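Local atomic coordinates of DNA mismatch repair protein MutL (PDB entry 6LZI), a protein that probably binds and hydrolyses ATP through its N-terminal GHKL-type ATPase domain as part of DNA mismatch repair. Residues V20-L23 with V24-S27; V163-L166 with I167-Y170. All blocks are in the same frame, centred on the assembly; numbering follows the deposited sequence.

Interaction 1 of 2, residues V20-L23 with V24-S27. With MG (magnesium ion), chain B; ADP (adenosine-5'-diphosphate), chain H.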
loop_
_atom_site.group_PDB
_atom_site.type_symbol
_atom_site.label_atom_id
_atom_site.label_comp_id
_atom_site.label_asym_id
_atom_site.label_seq_id
_atom_site.Cartn_x
_atom_site.Cartn_y
_atom_site.Cartn_z
ATOM N N VAL A 20 -4.227 -0.882 6.686
ATOM C CA VAL A 20 -3.037 -0.346 6.031
ATOM C C VAL A 20 -3.404 0.149 4.651
ATOM O O VAL A 20 -3.004 1.221 4.238
ATOM C CB VAL A 20 -1.982 -1.443 5.913
ATOM C CG1 VAL A 20 -0.731 -0.971 5.163
ATOM C CG2 VAL A 20 -1.579 -1.895 7.307
ATOM N N LYS A 21 -4.292 -0.591 3.984
ATOM C CA LYS A 21 -4.639 -0.223 2.616
ATOM C C LYS A 21 -5.283 1.161 2.605
ATOM O O LYS A 21 -4.924 2.063 1.794
ATOM C CB LYS A 21 -5.612 -1.271 2.045
ATOM C CG LYS A 21 -6.090 -0.944 0.633
ATOM C CD LYS A 21 -7.422 -0.196 0.667
ATOM C CE LYS A 21 -8.083 -0.200 -0.674
ATOM N NZ LYS A 21 -9.265 0.699 -0.597
ATOM N N GLU A 22 -6.287 1.328 3.466
ATOM C CA GLU A 22 -7.021 2.589 3.494
ATOM C C GLU A 22 -6.112 3.695 3.891
ATOM O O GLU A 22 -6.176 4.768 3.287
ATOM C CB GLU A 22 -8.211 2.551 4.417
ATOM C CG GLU A 22 -9.193 1.463 4.026
ATOM C CD GLU A 22 -9.909 1.758 2.711
ATOM O OE1 GLU A 22 -10.413 0.814 2.042
ATOM O OE2 GLU A 22 -9.939 2.923 2.296
ATOM N N LEU A 23 -5.207 3.449 4.869
ATOM C CA LEU A 23 -4.345 4.575 5.250
ATOM C C LEU A 23 -3.360 4.941 4.134
ATOM O O LEU A 23 -3.161 6.120 3.849
ATOM C CB LEU A 23 -3.593 4.275 6.568
ATOM C CG LEU A 23 -4.658 4.093 7.662
ATOM C CD1 LEU A 23 -3.858 3.682 8.980
ATOM C CD2 LEU A 23 -5.609 5.206 7.939
ATOM N N VAL A 24 -2.716 3.948 3.501
ATOM C CA VAL A 24 -1.705 4.288 2.506
ATOM C C VAL A 24 -2.400 4.896 1.300
ATOM O O VAL A 24 -1.894 5.821 0.672
ATOM C CB VAL A 24 -0.938 3.004 2.139
ATOM C CG1 VAL A 24 -0.120 3.194 0.908
ATOM C CG2 VAL A 24 -0.055 2.511 3.377
ATOM N N GLU A 25 -3.603 4.421 0.994
ATOM C CA GLU A 25 -4.353 5.082 -0.081
ATOM C C GLU A 25 -4.546 6.564 0.225
ATOM O O GLU A 25 -4.361 7.404 -0.676
ATOM C CB GLU A 25 -5.703 4.375 -0.321
ATOM C CG GLU A 25 -6.595 5.079 -1.351
ATOM C CD GLU A 25 -7.864 4.284 -1.650
ATOM O OE1 GLU A 25 -9.027 4.775 -1.457
ATOM O OE2 GLU A 25 -7.691 3.160 -2.141
ATOM N N ASN A 26 -4.836 6.906 1.504
ATOM C CA ASN A 26 -5.072 8.285 1.889
ATOM C C ASN A 26 -3.782 9.081 1.787
ATOM O O ASN A 26 -3.784 10.235 1.321
ATOM C CB ASN A 26 -5.629 8.336 3.317
ATOM C CG ASN A 26 -7.094 7.979 3.351
ATOM O OD1 ASN A 26 -7.733 7.989 2.301
ATOM N ND2 ASN A 26 -7.641 7.700 4.493
ATOM N N SER A 27 -2.677 8.451 2.125
ATOM C CA SER A 27 -1.393 9.165 1.998
ATOM C C SER A 27 -1.111 9.517 0.564
ATOM O O SER A 27 -0.601 10.599 0.272
ATOM C CB SER A 27 -0.259 8.318 2.487
ATOM O OG SER A 27 -0.516 8.073 3.890
HETATM MG MG MG B . -9.587 7.267 1.901
HETATM P PB ADP H . -11.922 9.221 1.451
HETATM O O1B ADP H . -10.439 9.075 1.382
HETATM O O2B ADP H . -12.382 10.668 1.133
HETATM O O3B ADP H . -12.633 8.226 0.560
HETATM P PA ADP H . -11.344 8.686 4.206
HETATM O O1A ADP H . -12.211 8.374 5.391
HETATM O O2A ADP H . -10.312 7.658 3.889
HETATM O O3A ADP H . -12.394 8.929 2.948
HETATM O "O5'" ADP H . -10.486 10.027 4.482
HETATM C "C5'" ADP H . -11.361 11.144 4.640
HETATM C "C4'" ADP H . -10.653 12.437 4.246
HETATM O "O4'" ADP H . -9.629 12.699 5.173
HETATM C "C3'" ADP H . -9.984 12.461 2.887
HETATM O "O3'" ADP H . -10.928 12.939 1.890
HETATM C "C2'" ADP H . -8.892 13.496 3.080
HETATM O "O2'" ADP H . -9.584 14.776 2.909
HETATM C "C1'" ADP H . -8.552 13.365 4.544
HETATM N N9 ADP H . -7.377 12.535 4.776
HETATM C C8 ADP H . -7.332 11.266 5.268
HETATM N N7 ADP H . -6.050 10.826 5.370
HETATM C C5 ADP H . -5.292 11.851 4.901
HETATM C C6 ADP H . -3.845 12.020 4.738
HETATM N N6 ADP H . -3.001 11.001 5.058
HETATM N N1 ADP H . -3.409 13.207 4.233
HETATM C C2 ADP H . -4.328 14.200 3.886
HETATM N N3 ADP H . -5.649 14.120 4.032
HETATM C C4 ADP H . -6.144 12.964 4.551
HETATM O O HOH W 1 -10.908 3.584 -0.143
HETATM O O HOH W 2 -8.775 5.363 2.690
HETATM O O HOH W 3 -8.968 7.014 -0.029
HETATM O O HOH W 4 -11.467 6.208 1.517
#

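Interaction 2 of 2, residues V163-L166 with I167-Y170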
loop_
_atom_site.group_PDB
_atom_site.type_symbol
_atom_site.label_atom_id
_atom_site.label_comp_id
_atom_site.label_asym_id
_atom_site.label_seq_id
_atom_site.Cartn_x
_atom_site.Cartn_y
_atom_site.Cartn_z
ATOM N N VAL A 163 0.424 -7.656 4.819
ATOM C CA VAL A 163 0.795 -6.252 4.827
ATOM C C VAL A 163 2.058 -6.046 4.005
ATOM O O VAL A 163 2.154 -5.088 3.228
ATOM C CB VAL A 163 0.993 -5.743 6.281
ATOM C CG1 VAL A 163 1.708 -4.356 6.260
ATOM C CG2 VAL A 163 -0.310 -5.619 6.962
ATOM N N LEU A 164 2.989 -6.992 4.080
ATOM C CA LEU A 164 4.199 -6.919 3.252
ATOM C C LEU A 164 3.866 -6.951 1.765
ATOM O O LEU A 164 4.351 -6.088 1.001
ATOM C CB LEU A 164 5.167 -8.044 3.597
ATOM C CG LEU A 164 6.486 -8.024 2.786
ATOM C CD1 LEU A 164 7.172 -6.712 2.900
ATOM C CD2 LEU A 164 7.402 -9.149 3.326
ATOM N N GLU A 165 2.988 -7.903 1.357
ATOM C CA GLU A 165 2.542 -7.973 -0.042
ATOM C C GLU A 165 1.799 -6.711 -0.488
ATOM O O GLU A 165 2.001 -6.223 -1.606
ATOM C CB GLU A 165 1.606 -9.176 -0.268
ATOM C CG GLU A 165 2.334 -10.531 -0.421
ATOM C CD GLU A 165 3.512 -10.442 -1.394
ATOM O OE1 GLU A 165 4.683 -10.617 -0.960
ATOM O OE2 GLU A 165 3.263 -10.139 -2.587
ATOM N N LEU A 166 0.896 -6.196 0.347
ATOM C CA LEU A 166 0.209 -4.940 0.032
ATOM C C LEU A 166 1.172 -3.795 -0.202
ATOM O O LEU A 166 0.977 -3.006 -1.122
ATOM C CB LEU A 166 -0.765 -4.574 1.159
ATOM C CG LEU A 166 -1.492 -3.246 0.952
ATOM C CD1 LEU A 166 -2.582 -3.413 -0.144
ATOM C CD2 LEU A 166 -2.072 -2.667 2.273
ATOM N N ILE A 167 2.174 -3.628 0.667
ATOM C CA ILE A 167 3.084 -2.479 0.473
ATOM C C ILE A 167 3.920 -2.676 -0.789
ATOM O O ILE A 167 4.165 -1.728 -1.534
ATOM C CB ILE A 167 3.988 -2.261 1.699
ATOM C CG1 ILE A 167 3.133 -1.999 2.951
ATOM C CG2 ILE A 167 4.973 -1.099 1.350
ATOM C CD1 ILE A 167 2.163 -0.794 2.844
ATOM N N LYS A 168 4.298 -3.927 -1.095
ATOM C CA LYS A 168 4.974 -4.182 -2.365
ATOM C C LYS A 168 4.101 -3.771 -3.527
ATOM O O LYS A 168 4.586 -3.183 -4.500
ATOM C CB LYS A 168 5.371 -5.661 -2.484
ATOM C CG LYS A 168 6.514 -6.007 -1.546
ATOM C CD LYS A 168 6.835 -7.507 -1.597
ATOM C CE LYS A 168 7.989 -7.766 -0.570
ATOM N NZ LYS A 168 8.619 -9.098 -0.779
ATOM N N GLU A 169 2.804 -4.048 -3.422
ATOM C CA GLU A 169 1.882 -3.740 -4.517
ATOM C C GLU A 169 1.761 -2.247 -4.747
ATOM O O GLU A 169 1.774 -1.782 -5.893
ATOM C CB GLU A 169 0.551 -4.371 -4.180
ATOM C CG GLU A 169 -0.641 -4.051 -5.021
ATOM C CD GLU A 169 -1.810 -4.913 -4.544
ATOM O OE1 GLU A 169 -2.683 -4.367 -3.826
ATOM O OE2 GLU A 169 -1.801 -6.131 -4.846
ATOM N N TYR A 170 1.641 -1.477 -3.673
ATOM C CA TYR A 170 1.685 -0.020 -3.804
ATOM C C TYR A 170 3.064 0.468 -4.280
ATOM O O TYR A 170 3.186 1.442 -5.047
ATOM C CB TYR A 170 1.422 0.608 -2.436
ATOM C CG TYR A 170 -0.015 0.664 -2.048
ATOM C CD1 TYR A 170 -0.859 1.468 -2.706
ATOM C CD2 TYR A 170 -0.495 -0.039 -0.942
ATOM C CE1 TYR A 170 -2.161 1.578 -2.349
ATOM C CE2 TYR A 170 -1.839 0.063 -0.554
ATOM C CZ TYR A 170 -2.654 0.875 -1.298
ATOM O OH TYR A 170 -3.979 1.086 -0.962
#

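Interaction 1 of 2, residues V20-L23 with V24-S27
K21 and E25, one helical turn apart, lie side by side with their charged ends paired. K21 can be followed outward: CB leads to CG, and a bend at chi2 of -95° then turns the chain toward E25. K21 CE comes within 3.7 Å of E25 OE2. K21 NZ reaches the same E25 OE2 at 3.3 Å, a weak bond within a salt bridge. The firmer partner of K21 NZ is E22 OE1 at 2.9 Å, met from above the carboxylate plane. One ammonium thus serves two carboxylates whose other oxygens, E22 OE2 and E25 OE1, stand 4.3 Å apart and share a bridging water. Shortened to an alanine here, the helix would lose that ammonium, and the two carboxylates are likely to be left without their common counter-ion and freer to turn. Two other waters, both magnesium ligands, make the glutamates second-shell: one donates to E22 O and E22 OE2, the other to E25 OE1. N26 is first-shell: its OD1 binds magnesium at 2.0 Å while ND2 donates to ADP O2A at 2.7 Å, so the amide is fixed at both ends. Behind this polar face run the main-chain bonds of a regular helix, from V24 N to V20 O through S27 N to L23 O. A helix asparagine that binds magnesium beside the nucleotide phosphates is a hallmark of the Bergerat (GHKL) ATP-binding fold.

Interaction 2 of 2, residues V163-L166 with I167-Y170
L166 and Y170 lie side by side one turn apart, L166 giving up the largest area of any residue here. With CG anti to the backbone N (chi1 178°), the L166 branch runs along the helix toward the phenol: L166 CD1 comes to 3.6 Å from Y170 CE2, and L166 CD2 meets the ring at its edge, in plane. Y170 CD2 also sits 3.3 Å from L166 O, the carbonyl that accepts the backbone bond of Y170 N. K168 makes the second lateral contact. Its chain is extended beyond CG, which carries the methylenes across L164, and K168 CE rests 3.7 Å from L164 CG. The ammonium lies past this apolar stretch; K168 NZ is 4.2 Å from E165 OE1, too far for a salt bridge, though the charges are opposite. Four backbone bonds, from I167 N to V163 O through Y170 N to L166 O, confirm an unbroken alpha-helix. Within the fold, L166, I167 and Y170 meet helix 16-29, V163, L164, I167 and Y170 pack on strand 178-183 of the large mixed sheet, and E165 OE2 is hydrogen-bonded to Y234 OH on strand 232-237 of the five-stranded sheet.

How the interactions relate
Interactions 1 and 2 belong to two helices, 16-29 and 156-173, that meet directly; the centres of the two interactions are about 11 Å apart. V20 CG1 packs against L166 CD2 at 3.6 Å and against I167 CD1 at 3.7 Å, while Y170 OH probably hydrogen-bonds to K21 O at 3.1 Å. Both helices also reach the large mixed sheet: helix 16-29 touches strands 34-40 and 46-51, and helix 156-173 touches strand 178-183. Interaction 1 is buried on its apolar and asparagine side, while its salt-bridge network is partly exposed and only its glutamates reach the metal's waters. Interaction 2, only partly buried, relies on aliphatic and aromatic contacts, with the side chain of Y170 about 9 Å from the metal.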